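Local coordinates for protein ORF10 (Moritella marina, PDB 6RIW) that forms the ketosynthase-chain length factor part of a polyunsaturated fatty acid synthase and probably condenses acyl units to lengthen the growing chain, at residues Met1-Phe13 with Asp277-Ala289. Residues are numbered along the deposited sequence; the frame is centred on the assembly and turned at random.
Sequences MENIAVVGIANLF and DGDHIYAIIKGGA. With MG (magnesium ion), chain B.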
ATOM      1  N   MET A   1     -16.215   6.087  22.273  1.00 24.55           N
ATOM      2  CA  MET A   1     -17.265   5.234  21.713  1.00 23.43           C
ATOM      3  C   MET A   1     -17.221   3.826  22.320  1.00 22.72           C
ATOM      4  O   MET A   1     -16.376   3.538  23.168  1.00 23.14           O
ATOM      5  CB  MET A   1     -17.151   5.194  20.178  1.00 24.07           C
ATOM      6  CG  MET A   1     -17.548   6.551  19.561  1.00 24.83           C
ATOM      7  SD  MET A   1     -17.377   6.679  17.761  1.00 31.28           S
ATOM      8  CE  MET A   1     -15.865   7.623  17.678  1.00 34.58           C
ATOM      9  N   GLU A   2     -18.152   2.967  21.910  1.00 21.35           N
ATOM     10  CA  GLU A   2     -18.362   1.694  22.592  1.00 22.65           C
ATOM     11  C   GLU A   2     -17.103   0.823  22.627  1.00 24.39           C
ATOM     12  O   GLU A   2     -16.341   0.759  21.660  1.00 19.47           O
ATOM     13  CB  GLU A   2     -19.492   0.926  21.904  1.00 23.36           C
ATOM     14  CG  GLU A   2     -19.840  -0.361  22.594  1.00 26.22           C
ATOM     15  CD  GLU A   2     -20.917  -1.126  21.881  1.00 27.55           C
ATOM     16  OE1 GLU A   2     -21.393  -0.638  20.833  1.00 28.62           O
ATOM     17  OE2 GLU A   2     -21.287  -2.217  22.374  1.00 26.40           O
ATOM     18  N   ASN A   3     -16.896   0.147  23.761  1.00 22.75           N
ATOM     19  CA  ASN A   3     -15.911  -0.926  23.872  1.00 19.88           C
ATOM     20  C   ASN A   3     -15.960  -1.869  22.675  1.00 21.11           C
ATOM     21  O   ASN A   3     -17.032  -2.350  22.292  1.00 19.06           O
ATOM     22  CB  ASN A   3     -16.175  -1.747  25.136  1.00 21.08           C
ATOM     23  CG  ASN A   3     -15.723  -1.042  26.401  1.00 24.49           C
ATOM     24  OD1 ASN A   3     -14.974  -0.055  26.357  1.00 24.07           O
ATOM     25  ND2 ASN A   3     -16.158  -1.565  27.543  1.00 26.52           N
ATOM     26  N   ILE A   4     -14.788  -2.165  22.114  1.00 18.67           N
ATOM     27  CA  ILE A   4     -14.636  -3.179  21.074  1.00 20.21           C
ATOM     28  C   ILE A   4     -13.976  -4.401  21.697  1.00 17.37           C
ATOM     29  O   ILE A   4     -12.959  -4.277  22.390  1.00 22.13           O
ATOM     30  CB  ILE A   4     -13.809  -2.648  19.885  1.00 19.40           C
ATOM     31  CG1 ILE A   4     -14.503  -1.421  19.273  1.00 17.77           C
ATOM     32  CG2 ILE A   4     -13.608  -3.760  18.854  1.00 17.72           C
ATOM     33  CD1 ILE A   4     -15.918  -1.717  18.731  1.00 18.50           C
ATOM     34  N   ALA A   5     -14.556  -5.573  21.463  1.00 16.17           N
ATOM     35  CA  ALA A   5     -14.012  -6.835  21.952  1.00 18.65           C
ATOM     36  C   ALA A   5     -13.189  -7.491  20.854  1.00 20.81           C
ATOM     37  O   ALA A   5     -13.633  -7.561  19.703  1.00 16.30           O
ATOM     38  CB  ALA A   5     -15.125  -7.781  22.390  1.00 18.94           C
ATOM     39  N   VAL A   6     -11.987  -7.947  21.212  1.00 18.35           N
ATOM     40  CA  VAL A   6     -11.200  -8.842  20.375  1.00 17.55           C
ATOM     41  C   VAL A   6     -11.646 -10.271  20.654  1.00 22.88           C
ATOM     42  O   VAL A   6     -11.474 -10.777  21.772  1.00 23.67           O
ATOM     43  CB  VAL A   6      -9.698  -8.676  20.649  1.00 21.93           C
ATOM     44  CG1 VAL A   6      -8.882  -9.539  19.656  1.00 19.32           C
ATOM     45  CG2 VAL A   6      -9.312  -7.208  20.593  1.00 18.87           C
ATOM     46  N   VAL A   7     -12.215 -10.932  19.647  1.00 16.57           N
ATOM     47  CA  VAL A   7     -12.808 -12.252  19.850  1.00 20.09           C
ATOM     48  C   VAL A   7     -12.082 -13.351  19.096  1.00 24.29           C
ATOM     49  O   VAL A   7     -12.480 -14.523  19.195  1.00 22.23           O
ATOM     50  CB  VAL A   7     -14.307 -12.253  19.503  1.00 20.14           C
ATOM     51  CG1 VAL A   7     -15.030 -11.191  20.335  1.00 20.78           C
ATOM     52  CG2 VAL A   7     -14.535 -11.995  17.990  1.00 22.25           C
ATOM     53  N   GLY A   8     -11.014 -13.025  18.373  1.00 19.14           N
ATOM     54  CA  GLY A   8     -10.241 -14.038  17.681  1.00 18.23           C
ATOM     55  C   GLY A   8      -8.896 -13.464  17.303  1.00 19.51           C
ATOM     56  O   GLY A   8      -8.815 -12.269  16.997  1.00 17.64           O
ATOM     57  N   ILE A   9      -7.834 -14.273  17.355  1.00 16.92           N
ATOM     58  CA  ILE A   9      -6.476 -13.803  17.064  1.00 19.14           C
ATOM     59  C   ILE A   9      -5.741 -14.888  16.306  1.00 20.13           C
ATOM     60  O   ILE A   9      -5.925 -16.081  16.579  1.00 18.45           O
ATOM     61  CB  ILE A   9      -5.687 -13.458  18.349  1.00 21.77           C
ATOM     62  CG1 ILE A   9      -6.459 -12.489  19.243  1.00 24.96           C
ATOM     63  CG2 ILE A   9      -4.307 -12.890  18.011  1.00 23.53           C
ATOM     64  CD1 ILE A   9      -5.655 -11.953  20.419  1.00 27.78           C
ATOM     65  N   ALA A  10      -4.887 -14.479  15.362  1.00 18.55           N
ATOM     66  CA  ALA A  10      -4.005 -15.434  14.705  1.00 17.70           C
ATOM     67  C   ALA A  10      -2.702 -14.741  14.331  1.00 17.71           C
ATOM     68  O   ALA A  10      -2.650 -13.519  14.140  1.00 16.66           O
ATOM     69  CB  ALA A  10      -4.666 -16.053  13.477  1.00 17.00           C
ATOM     70  N   ASN A  11      -1.647 -15.541  14.204  1.00 17.59           N
ATOM     71  CA  ASN A  11      -0.353 -14.983  13.846  1.00 17.98           C
ATOM     72  C   ASN A  11       0.446 -15.952  12.994  1.00 18.08           C
ATOM     73  O   ASN A  11       0.346 -17.177  13.139  1.00 18.62           O
ATOM     74  CB  ASN A  11       0.471 -14.643  15.077  1.00 19.66           C
ATOM     75  CG  ASN A  11       0.762 -15.876  15.924  1.00 23.98           C
ATOM     76  OD1 ASN A  11      -0.162 -16.463  16.481  1.00 27.02           O
ATOM     77  ND2 ASN A  11       2.032 -16.289  15.994  1.00 22.38           N
ATOM     78  N   LEU A  12       1.277 -15.377  12.126  1.00 16.07           N
ATOM     79  CA  LEU A  12       2.364 -16.104  11.468  1.00 16.86           C
ATOM     80  C   LEU A  12       3.566 -15.191  11.635  1.00 20.34           C
ATOM     81  O   LEU A  12       3.748 -14.240  10.869  1.00 16.72           O
ATOM     82  CB  LEU A  12       2.065 -16.421  10.002  1.00 15.21           C
ATOM     83  CG  LEU A  12       3.120 -17.224   9.253  1.00 22.67           C
ATOM     84  CD1 LEU A  12       3.338 -18.580   9.943  1.00 18.44           C
ATOM     85  CD2 LEU A  12       2.653 -17.411   7.805  1.00 19.20           C
ATOM     86  N   PHE A  13       4.363 -15.468  12.661  1.00 16.94           N
ATOM     87  CA  PHE A  13       5.505 -14.659  13.053  1.00 17.83           C
ATOM     88  C   PHE A  13       6.783 -15.459  12.881  1.00 16.81           C
ATOM     89  O   PHE A  13       6.742 -16.694  12.827  1.00 20.61           O
ATOM     90  CB  PHE A  13       5.402 -14.228  14.526  1.00 18.31           C
ATOM     91  CG  PHE A  13       4.230 -13.343  14.849  1.00 17.17           C
ATOM     92  CD1 PHE A  13       3.561 -12.617  13.856  1.00 18.08           C
ATOM     93  CD2 PHE A  13       3.802 -13.231  16.163  1.00 16.18           C
ATOM     94  CE1 PHE A  13       2.483 -11.803  14.172  1.00 16.77           C
ATOM     95  CE2 PHE A  13       2.727 -12.417  16.499  1.00 17.93           C
ATOM     96  CZ  PHE A  13       2.064 -11.690  15.498  1.00 20.67           C
ATOM     97  N   ASP A 277     -23.537 -12.768  22.092  1.00 29.27           N
ATOM     98  CA  ASP A 277     -23.341 -13.976  21.300  1.00 29.65           C
ATOM     99  C   ASP A 277     -22.462 -15.012  21.989  1.00 26.70           C
ATOM    100  O   ASP A 277     -22.254 -16.089  21.425  1.00 33.14           O
ATOM    101  CB  ASP A 277     -22.749 -13.624  19.923  1.00 29.03           C
ATOM    102  CG  ASP A 277     -23.672 -12.727  19.093  1.00 33.79           C
ATOM    103  OD1 ASP A 277     -24.898 -12.762  19.307  1.00 34.28           O
ATOM    104  OD2 ASP A 277     -23.177 -11.975  18.222  1.00 33.56           O
ATOM    105  N   GLY A 278     -21.946 -14.723  23.183  1.00 26.95           N
ATOM    106  CA  GLY A 278     -21.162 -15.706  23.912  1.00 29.37           C
ATOM    107  C   GLY A 278     -19.760 -15.931  23.385  1.00 28.18           C
ATOM    108  O   GLY A 278     -19.216 -17.033  23.527  1.00 29.87           O
ATOM    109  N   ASP A 279     -19.160 -14.918  22.769  1.00 30.32           N
ATOM    110  CA  ASP A 279     -17.816 -15.055  22.229  1.00 27.63           C
ATOM    111  C   ASP A 279     -16.777 -15.059  23.347  1.00 25.64           C
ATOM    112  O   ASP A 279     -16.983 -14.504  24.424  1.00 24.75           O
ATOM    113  CB  ASP A 279     -17.518 -13.917  21.248  1.00 25.72           C
ATOM    114  CG  ASP A 279     -18.524 -13.849  20.115  1.00 25.66           C
ATOM    115  OD1 ASP A 279     -18.895 -14.919  19.587  1.00 29.23           O
ATOM    116  OD2 ASP A 279     -18.948 -12.733  19.746  1.00 27.97           O
ATOM    117  N   HIS A 280     -15.634 -15.677  23.065  1.00 26.58           N
ATOM    118  CA  HIS A 280     -14.477 -15.540  23.933  1.00 27.74           C
ATOM    119  C   HIS A 280     -13.847 -14.174  23.695  1.00 26.28           C
ATOM    120  O   HIS A 280     -13.505 -13.841  22.553  1.00 30.36           O
ATOM    121  CB  HIS A 280     -13.467 -16.651  23.662  1.00 30.22           C
ATOM    122  CG  HIS A 280     -12.218 -16.523  24.472  1.00 32.72           C
ATOM    123  ND1 HIS A 280     -11.064 -15.958  23.976  1.00 37.50           N
ATOM    124  CD2 HIS A 280     -11.954 -16.850  25.759  1.00 32.38           C
ATOM    125  CE1 HIS A 280     -10.139 -15.951  24.920  1.00 34.03           C
ATOM    126  NE2 HIS A 280     -10.653 -16.490  26.010  1.00 39.79           N
ATOM    127  N   ILE A 281     -13.702 -13.379  24.750  1.00 26.08           N
ATOM    128  CA  ILE A 281     -13.111 -12.047  24.648  1.00 25.93           C
ATOM    129  C   ILE A 281     -11.670 -12.111  25.138  1.00 25.91           C
ATOM    130  O   ILE A 281     -11.417 -12.448  26.302  1.00 24.17           O
ATOM    131  CB  ILE A 281     -13.935 -11.017  25.440  1.00 22.82           C
ATOM    132  CG1 ILE A 281     -15.353 -10.935  24.864  1.00 24.41           C
ATOM    133  CG2 ILE A 281     -13.273  -9.668  25.425  1.00 21.90           C
ATOM    134  CD1 ILE A 281     -16.296 -10.031  25.657  1.00 27.65           C
ATOM    135  N   TYR A 282     -10.718 -11.776  24.258  1.00 20.60           N
ATOM    136  CA  TYR A 282      -9.311 -11.737  24.647  1.00 23.25           C
ATOM    137  C   TYR A 282      -8.972 -10.456  25.386  1.00 22.12           C
ATOM    138  O   TYR A 282      -8.121 -10.453  26.290  1.00 26.39           O
ATOM    139  CB  TYR A 282      -8.410 -11.834  23.420  1.00 23.01           C
ATOM    140  CG  TYR A 282      -8.274 -13.209  22.822  1.00 24.63           C
ATOM    141  CD1 TYR A 282      -9.161 -13.649  21.857  1.00 24.18           C
ATOM    142  CD2 TYR A 282      -7.249 -14.051  23.208  1.00 26.50           C
ATOM    143  CE1 TYR A 282      -9.038 -14.885  21.286  1.00 26.93           C
ATOM    144  CE2 TYR A 282      -7.112 -15.307  22.645  1.00 27.59           C
ATOM    145  CZ  TYR A 282      -8.011 -15.717  21.682  1.00 30.16           C
ATOM    146  OH  TYR A 282      -7.891 -16.958  21.108  1.00 31.08           O
ATOM    147  N   ALA A 283      -9.571  -9.350  24.972  1.00 19.67           N
ATOM    148  CA  ALA A 283      -9.239  -8.052  25.538  1.00 17.53           C
ATOM    149  C   ALA A 283     -10.262  -7.067  25.012  1.00 19.88           C
ATOM    150  O   ALA A 283     -10.999  -7.359  24.065  1.00 19.17           O
ATOM    151  CB  ALA A 283      -7.816  -7.607  25.179  1.00 23.69           C
ATOM    152  N   ILE A 284     -10.300  -5.901  25.643  1.00 20.03           N
ATOM    153  CA  ILE A 284     -11.165  -4.799  25.248  1.00 23.93           C
ATOM    154  C   ILE A 284     -10.285  -3.702  24.664  1.00 22.70           C
ATOM    155  O   ILE A 284      -9.274  -3.312  25.274  1.00 20.98           O
ATOM    156  CB  ILE A 284     -11.982  -4.265  26.442  1.00 22.72           C
ATOM    157  CG1 ILE A 284     -12.913  -5.358  27.022  1.00 19.72           C
ATOM    158  CG2 ILE A 284     -12.719  -2.974  26.052  1.00 24.83           C
ATOM    159  CD1 ILE A 284     -14.193  -5.619  26.247  1.00 23.33           C
ATOM    160  N   ILE A 285     -10.645  -3.221  23.476  1.00 19.99           N
ATOM    161  CA  ILE A 285     -10.040  -2.012  22.937  1.00 17.70           C
ATOM    162  C   ILE A 285     -10.870  -0.850  23.471  1.00 19.40           C
ATOM    163  O   ILE A 285     -12.035  -0.678  23.100  1.00 20.18           O
ATOM    164  CB  ILE A 285      -9.986  -2.021  21.402  1.00 17.68           C
ATOM    165  CG1 ILE A 285      -9.158  -3.225  20.912  1.00 20.25           C
ATOM    166  CG2 ILE A 285      -9.369  -0.722  20.899  1.00 18.52           C
ATOM    167  CD1 ILE A 285      -9.247  -3.469  19.416  1.00 20.14           C
ATOM    168  N   LYS A 286     -10.278  -0.083  24.389  1.00 21.59           N
ATOM    169  CA  LYS A 286     -10.997   0.978  25.078  1.00 22.30           C
ATOM    170  C   LYS A 286     -11.036   2.244  24.248  1.00 25.06           C
ATOM    171  O   LYS A 286     -11.998   3.022  24.340  1.00 21.70           O
ATOM    172  CB  LYS A 286     -10.335   1.257  26.433  1.00 21.58           C
ATOM    173  CG  LYS A 286     -11.200   2.043  27.423  1.00 27.18           C
ATOM    174  CD  LYS A 286     -12.383   1.212  27.952  1.00 27.08           C
ATOM    175  CE  LYS A 286     -13.336   2.077  28.773  1.00 30.64           C
ATOM    176  NZ  LYS A 286     -13.665   3.371  28.060  1.00 27.78           N
ATOM    177  N   GLY A 287     -10.010   2.457  23.434  1.00 22.38           N
ATOM    178  CA  GLY A 287      -9.960   3.623  22.583  1.00 20.97           C
ATOM    179  C   GLY A 287      -8.611   3.692  21.902  1.00 23.72           C
ATOM    180  O   GLY A 287      -7.782   2.789  22.031  1.00 22.00           O
ATOM    181  N   GLY A 288      -8.409   4.779  21.176  1.00 23.12           N
ATOM    182  CA  GLY A 288      -7.121   4.996  20.552  1.00 21.84           C
ATOM    183  C   GLY A 288      -7.227   6.134  19.567  1.00 21.90           C
ATOM    184  O   GLY A 288      -8.287   6.741  19.398  1.00 22.71           O
ATOM    185  N   ALA A 289      -6.103   6.405  18.909  1.00 17.73           N
ATOM    186  CA  ALA A 289      -6.046   7.564  18.039  1.00 20.27           C
ATOM    187  C   ALA A 289      -4.931   7.410  17.024  1.00 16.58           C
ATOM    188  O   ALA A 289      -3.977   6.646  17.205  1.00 17.72           O
ATOM    189  CB  ALA A 289      -5.828   8.860  18.820  1.00 22.08           C
TER
HETATM  190 MG    MG B1101     -14.127   3.307  23.789  1.00 27.69          MG
HETATM  191  O   HOH W   1     -13.739   1.534  22.213  1.00 21.87           O
HETATM  192  O   HOH W   2     -14.874 -15.920  20.180  1.00 25.77           O
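Ile4 and Ile285 form an antiparallel hydrogen-bonded pair where strands 4-12 and 283-289 run at 149° to one another: Ile285 N gives a 2.8 Å bond to Ile4 O, and Ile4 N a longer one to Ile285 O. Beyond the next, non-hydrogen-bonded pair, Ala5 with Ile284, Tyr282 N donates to Val6 O at 2.8 Å.

The Tyr282 ring is sandwiched. CG1 of Ile9 makes a CH-pi contact over one face, 4.0 Å from the centroid and 12° off the normal, while CE1 of His280 lies over the opposite face, and Val6 O meets the ring edge in plane. With CG anti to its carbonyl carbon (chi1 -77°), the ring extends past Gly8, and its hydroxyl bonds Asp103. Val6 CG2 touches Ile285 CD1 at 3.9 Å on the side covered by helices 198-211 and 374-387. Asn3 lays its amide carbon CG against Ile284 CG2 at 3.6 Å; its ND2 bonds Gln271, and its OD1 comes 3.3 Å from Lys286 CD, the aliphatic part of a chain whose NZ hydrogen-bonds Ala318 O.

Just before strand 4-12 begins, a magnesium ion joins Met1 O (2.3 Å) to Lys286 O (2.2 Å), which lies within the partner strand, and a water on the metal also reaches Ile285 O. Strand 259-270 pairs with strand 4-12 too, and the doubled Val7-Gly8 facing Val267 is a classic beta bulge, within the thiolase-like fold of the ketosynthase domain.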